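Local coordinates for protein tyrosine phosphatase-like protein (Leishmania major, PDB 3S4O) that dephosphorylates phosphotyrosine in proteins and may act as a virulence factor that supports survival of the parasite inside host macrophages, at residues S89-L94 with L131-N136; C13-Q16 with V21-H24. All coordinates share one frame; numbering follows the deposited sequence.

Contact 1 of 2, residues S89-L94 with L131-N136; sequences SWLKLL and LVEYGN
Y134 reaches from the end of helix 122-133 to L91 and L94 on helix 84-103, a helix-helix contact inside the protein tyrosine phosphatase fold, where W90 of helix 84-103 also packs on strands 111-115 and 48-53 of the central sheet. At its CB, a chi1 of -58° sets the ring anti to the carbonyl carbon and sends it across to the other helix. Farther along, CD2 of Y134 comes within 4.0 Å of L94 CD1, and the next carbon, CE2, closes to 3.5 Å from that same methyl. CZ of Y134 then meets L94 CB at 3.6 Å. The phenol oxygen OH of Y134 lies 3.1 Å from the carbonyl O of L91, a close polar approach without a hydrogen bond; its bond goes instead to D95 OD1, one residue beyond L94, which ties the ring's tip to helix 84-103.

The CG methylene of E133 lies over this ring. With CG anti to the backbone N (chi1 -176°), it sits 3.9 Å above the centre of one face of Y134 and touches L91 CD2 at 3.6 Å. The bend at chi2 (48°) then directs the carboxylate onward, to a salt bridge with R167 NE and a hydrogen bond with Y165 OH. L94 bridges two aromatic rings: the CD1 that meets Y134 also sits 3.7 Å above the W90 ring, displaced toward its rim.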
loop_
_atom_site.group_PDB
_atom_site.type_symbol
_atom_site.label_atom_id
_atom_site.label_comp_id
_atom_site.label_asym_id
_atom_site.label_seq_id
_atom_site.Cartn_x
_atom_site.Cartn_y
_atom_site.Cartn_z
ATOM N N SER A 89 2.323 1.508 -12.292
ATOM C CA SER A 89 2.675 0.159 -11.824
ATOM C C SER A 89 1.761 -0.277 -10.679
ATOM O O SER A 89 1.397 -1.434 -10.580
ATOM C CB SER A 89 4.139 0.109 -11.376
ATOM O OG SER A 89 5.029 0.001 -12.487
ATOM N N TRP A 90 1.415 0.685 -9.828
ATOM C CA TRP A 90 0.548 0.488 -8.665
ATOM C C TRP A 90 -0.849 0.153 -9.110
ATOM O O TRP A 90 -1.424 -0.835 -8.655
ATOM C CB TRP A 90 0.551 1.762 -7.812
ATOM C CG TRP A 90 -0.260 1.814 -6.524
ATOM C CD1 TRP A 90 -1.112 2.813 -6.155
ATOM C CD2 TRP A 90 -0.207 0.914 -5.402
ATOM N NE1 TRP A 90 -1.627 2.566 -4.907
ATOM C CE2 TRP A 90 -1.088 1.404 -4.426
ATOM C CE3 TRP A 90 0.486 -0.264 -5.138
ATOM C CZ2 TRP A 90 -1.287 0.762 -3.204
ATOM C CZ3 TRP A 90 0.269 -0.912 -3.922
ATOM C CH2 TRP A 90 -0.600 -0.391 -2.974
ATOM N N LEU A 91 -1.382 0.949 -10.031
ATOM C CA LEU A 91 -2.717 0.697 -10.556
ATOM C C LEU A 91 -2.764 -0.628 -11.323
ATOM O O LEU A 91 -3.765 -1.352 -11.261
ATOM C CB LEU A 91 -3.195 1.841 -11.463
ATOM C CG LEU A 91 -3.362 3.249 -10.877
ATOM C CD1 LEU A 91 -3.607 4.262 -12.031
ATOM C CD2 LEU A 91 -4.476 3.314 -9.868
ATOM N N LYS A 92 -1.682 -0.949 -12.032
ATOM C CA LYS A 92 -1.615 -2.213 -12.780
ATOM C C LYS A 92 -1.736 -3.407 -11.827
ATOM O O LYS A 92 -2.495 -4.342 -12.081
ATOM C CB LYS A 92 -0.316 -2.336 -13.593
ATOM C CG LYS A 92 -0.171 -3.681 -14.340
ATOM C CD LYS A 92 -1.154 -3.803 -15.500
ATOM C CE LYS A 92 -0.940 -5.063 -16.313
ATOM N NZ LYS A 92 -1.442 -4.933 -17.718
ATOM N N LEU A 93 -0.972 -3.350 -10.738
ATOM C CA LEU A 93 -0.998 -4.376 -9.693
ATOM C C LEU A 93 -2.393 -4.506 -9.061
ATOM O O LEU A 93 -2.893 -5.598 -8.852
ATOM C CB LEU A 93 0.030 -4.046 -8.600
ATOM C CG LEU A 93 0.019 -4.873 -7.309
ATOM C CD1 LEU A 93 0.411 -6.327 -7.561
ATOM C CD2 LEU A 93 0.930 -4.258 -6.271
ATOM N N LEU A 94 -3.011 -3.376 -8.756
ATOM C CA LEU A 94 -4.317 -3.379 -8.101
ATOM C C LEU A 94 -5.437 -3.834 -9.038
ATOM O O LEU A 94 -6.340 -4.552 -8.624
ATOM C CB LEU A 94 -4.616 -1.986 -7.509
ATOM C CG LEU A 94 -3.661 -1.558 -6.374
ATOM C CD1 LEU A 94 -4.118 -0.265 -5.688
ATOM C CD2 LEU A 94 -3.459 -2.650 -5.336
ATOM N N LEU A 131 -7.528 4.343 -2.364
ATOM C CA LEU A 131 -8.840 4.682 -1.803
ATOM C C LEU A 131 -9.629 5.577 -2.756
ATOM O O LEU A 131 -10.842 5.429 -2.900
ATOM C CB LEU A 131 -8.719 5.393 -0.444
ATOM C CG LEU A 131 -8.261 4.582 0.774
ATOM C CD1 LEU A 131 -8.037 5.511 1.958
ATOM C CD2 LEU A 131 -9.269 3.531 1.150
ATOM N N VAL A 132 -8.939 6.508 -3.397
ATOM C CA VAL A 132 -9.578 7.407 -4.347
ATOM C C VAL A 132 -9.968 6.657 -5.622
ATOM O O VAL A 132 -11.101 6.770 -6.091
ATOM C CB VAL A 132 -8.685 8.591 -4.724
ATOM C CG1 VAL A 132 -9.294 9.362 -5.892
ATOM C CG2 VAL A 132 -8.490 9.510 -3.523
ATOM N N GLU A 133 -9.044 5.870 -6.155
ATOM C CA GLU A 133 -9.249 5.207 -7.443
ATOM C C GLU A 133 -10.273 4.071 -7.371
ATOM O O GLU A 133 -11.125 3.954 -8.243
ATOM C CB GLU A 133 -7.916 4.678 -7.993
ATOM C CG GLU A 133 -7.980 4.054 -9.385
ATOM C CD GLU A 133 -8.724 4.884 -10.391
ATOM O OE1 GLU A 133 -8.504 6.119 -10.427
ATOM O OE2 GLU A 133 -9.537 4.280 -11.137
ATOM N N TYR A 134 -10.179 3.238 -6.335
ATOM C CA TYR A 134 -11.008 2.017 -6.219
ATOM C C TYR A 134 -12.123 2.142 -5.193
ATOM O O TYR A 134 -13.212 1.611 -5.389
ATOM C CB TYR A 134 -10.134 0.787 -5.913
ATOM C CG TYR A 134 -9.066 0.561 -6.960
ATOM C CD1 TYR A 134 -9.377 -0.005 -8.199
ATOM C CD2 TYR A 134 -7.750 0.938 -6.728
ATOM C CE1 TYR A 134 -8.404 -0.195 -9.166
ATOM C CE2 TYR A 134 -6.778 0.752 -7.683
ATOM C CZ TYR A 134 -7.109 0.193 -8.903
ATOM O OH TYR A 134 -6.119 0.013 -9.854
ATOM N N GLY A 135 -11.859 2.843 -4.103
ATOM C CA GLY A 135 -12.873 3.085 -3.079
ATOM C C GLY A 135 -13.808 4.230 -3.416
ATOM O O GLY A 135 -14.842 4.390 -2.779
ATOM N N ASN A 136 -13.443 5.009 -4.434
ATOM C CA ASN A 136 -14.166 6.228 -4.842
ATOM C C ASN A 136 -14.368 7.223 -3.699
ATOM O O ASN A 136 -15.335 7.968 -3.662
ATOM C CB ASN A 136 -15.494 5.889 -5.534
ATOM C CG ASN A 136 -15.296 5.399 -6.974
ATOM O OD1 ASN A 136 -14.226 5.574 -7.563
ATOM N ND2 ASN A 136 -16.328 4.774 -7.537
#

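Contact 2 of 2, residues C13-Q16 with V21-H24; sequences CDPQ and VLFH
The carbonyl O of L22, the residue packed against C13, D14 and P15, accepts a hydrogen bond from Q101 NE2 of helix 84-103, while the backbones of L22 and F23 both bond to C12. Two residues facing one across the strand pair make a classic beta bulge, and the chain turns a corner at L22. Just beyond it, C13 and V21 form an antiparallel non-hydrogen-bonded pair with a CA of C13 to CA of V21 separation of 4.2 Å, and D14 bonds to R20 through the backbone, closing the hairpin between strands 7-13 and 21-28. The C13 and V21 side chains diverge, so SG of C13 and CG2 of V21 come no nearer than 4.4 Å.

L22 points its side chain back at the turn and divides its two methyls between neighbours. CD1 rests against D14, 3.7 Å from both CB and OD2 of that residue, whose CG, anti to the backbone N (chi1 -152°), sets the carboxylate alongside this methyl. CD2 instead meets the carbonyl O of C13 at 3.7 Å and, more loosely, P15 CD at 4.2 Å. D14 OD1 also accepts a weak Asx-turn bond from Q16 N at 3.3 Å. With no hydrogen bond directly joining 13-16 to 21-24, the two are held by van der Waals packing around L22 and by the backbone bonds on either side of the C13-V21 pair.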
loop_
_atom_site.group_PDB
_atom_site.type_symbol
_atom_site.label_atom_id
_atom_site.label_comp_id
_atom_site.label_asym_id
_atom_site.label_seq_id
_atom_site.Cartn_x
_atom_site.Cartn_y
_atom_site.Cartn_z
ATOM N N CYS A 13 -12.729 -0.275 0.506
ATOM C CA CYS A 13 -14.013 -0.956 0.366
ATOM C C CYS A 13 -14.693 -0.741 -0.986
ATOM O O CYS A 13 -14.489 0.272 -1.642
ATOM C CB CYS A 13 -14.956 -0.513 1.488
ATOM S SG CYS A 13 -14.343 -0.941 3.142
ATOM N N ASP A 14 -15.497 -1.727 -1.386
ATOM C CA ASP A 14 -16.317 -1.649 -2.603
ATOM C C ASP A 14 -17.294 -0.458 -2.524
ATOM O O ASP A 14 -18.140 -0.407 -1.621
ATOM C CB ASP A 14 -17.108 -2.951 -2.802
ATOM C CG ASP A 14 -17.430 -3.248 -4.268
ATOM O OD1 ASP A 14 -17.677 -2.312 -5.059
ATOM O OD2 ASP A 14 -17.464 -4.446 -4.624
ATOM N N PRO A 15 -17.175 0.493 -3.453
ATOM C CA PRO A 15 -18.110 1.617 -3.516
ATOM C C PRO A 15 -19.570 1.166 -3.563
ATOM O O PRO A 15 -20.424 1.737 -2.885
ATOM C CB PRO A 15 -17.744 2.304 -4.837
ATOM C CG PRO A 15 -16.363 1.896 -5.108
ATOM C CD PRO A 15 -16.239 0.513 -4.589
ATOM N N GLN A 16 -19.832 0.144 -4.374
ATOM C CA GLN A 16 -21.185 -0.409 -4.538
ATOM C C GLN A 16 -21.697 -1.032 -3.249
ATOM O O GLN A 16 -22.792 -0.722 -2.781
ATOM C CB GLN A 16 -21.212 -1.497 -5.619
ATOM C CG GLN A 16 -20.362 -1.229 -6.871
ATOM C CD GLN A 16 -20.902 -0.113 -7.748
ATOM O OE1 GLN A 16 -22.072 0.257 -7.666
ATOM N NE2 GLN A 16 -20.038 0.434 -8.596
ATOM N N VAL A 21 -14.854 -5.527 1.340
ATOM C CA VAL A 21 -13.478 -5.065 1.206
ATOM C C VAL A 21 -12.854 -5.550 -0.100
ATOM O O VAL A 21 -12.868 -6.759 -0.389
ATOM C CB VAL A 21 -12.597 -5.560 2.364
ATOM C CG1 VAL A 21 -11.151 -5.076 2.172
ATOM C CG2 VAL A 21 -13.173 -5.107 3.710
ATOM N N LEU A 22 -12.294 -4.602 -0.857
ATOM C CA LEU A 22 -11.557 -4.890 -2.093
ATOM C C LEU A 22 -10.116 -5.301 -1.802
ATOM O O LEU A 22 -9.637 -6.312 -2.322
ATOM C CB LEU A 22 -11.514 -3.662 -3.005
ATOM C CG LEU A 22 -12.542 -3.419 -4.116
ATOM C CD1 LEU A 22 -13.789 -4.253 -3.964
ATOM C CD2 LEU A 22 -12.858 -1.937 -4.188
ATOM N N PHE A 23 -9.428 -4.478 -1.006
ATOM C CA PHE A 23 -8.045 -4.726 -0.568
ATOM C C PHE A 23 -7.852 -4.336 0.893
ATOM O O PHE A 23 -8.444 -3.363 1.370
ATOM C CB PHE A 23 -7.021 -3.884 -1.349
ATOM C CG PHE A 23 -7.280 -3.787 -2.810
ATOM C CD1 PHE A 23 -6.878 -4.808 -3.654
ATOM C CD2 PHE A 23 -7.881 -2.646 -3.359
ATOM C CE1 PHE A 23 -7.094 -4.719 -5.017
ATOM C CE2 PHE A 23 -8.105 -2.548 -4.727
ATOM C CZ PHE A 23 -7.714 -3.594 -5.552
ATOM N N HIS A 24 -6.993 -5.075 1.586
ATOM C CA HIS A 24 -6.528 -4.681 2.906
ATOM C C HIS A 24 -5.145 -4.069 2.709
ATOM O O HIS A 24 -4.239 -4.748 2.246
ATOM C CB HIS A 24 -6.393 -5.876 3.861
ATOM C CG HIS A 24 -7.681 -6.566 4.203
ATOM N ND1 HIS A 24 -8.643 -6.007 5.019
ATOM C CD2 HIS A 24 -8.128 -7.809 3.902
ATOM C CE1 HIS A 24 -9.636 -6.871 5.186
ATOM N NE2 HIS A 24 -9.349 -7.971 4.513
#

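The two contacts have centres 11 Å apart and follow in series along the chain: the hairpin of contact 2 closes well before contact 1 opens. Helix 84-103 serves both, supplying one segment of contact 1 and, farther along, L98 and Q101 for L22 of contact 2. They also meet directly: the carbonyl O of L94 lies 3.5 Å from F23 CZ, and that of Y134 lies 3.2 Å from P15 CG. The sheet's edge hairpin, helix 84-103 and the end of helix 122-133 thus pack against one another. Both contacts are away from the phosphatase active site, whose thiosulfate-binding P-loop leads into the start of helix 122-133.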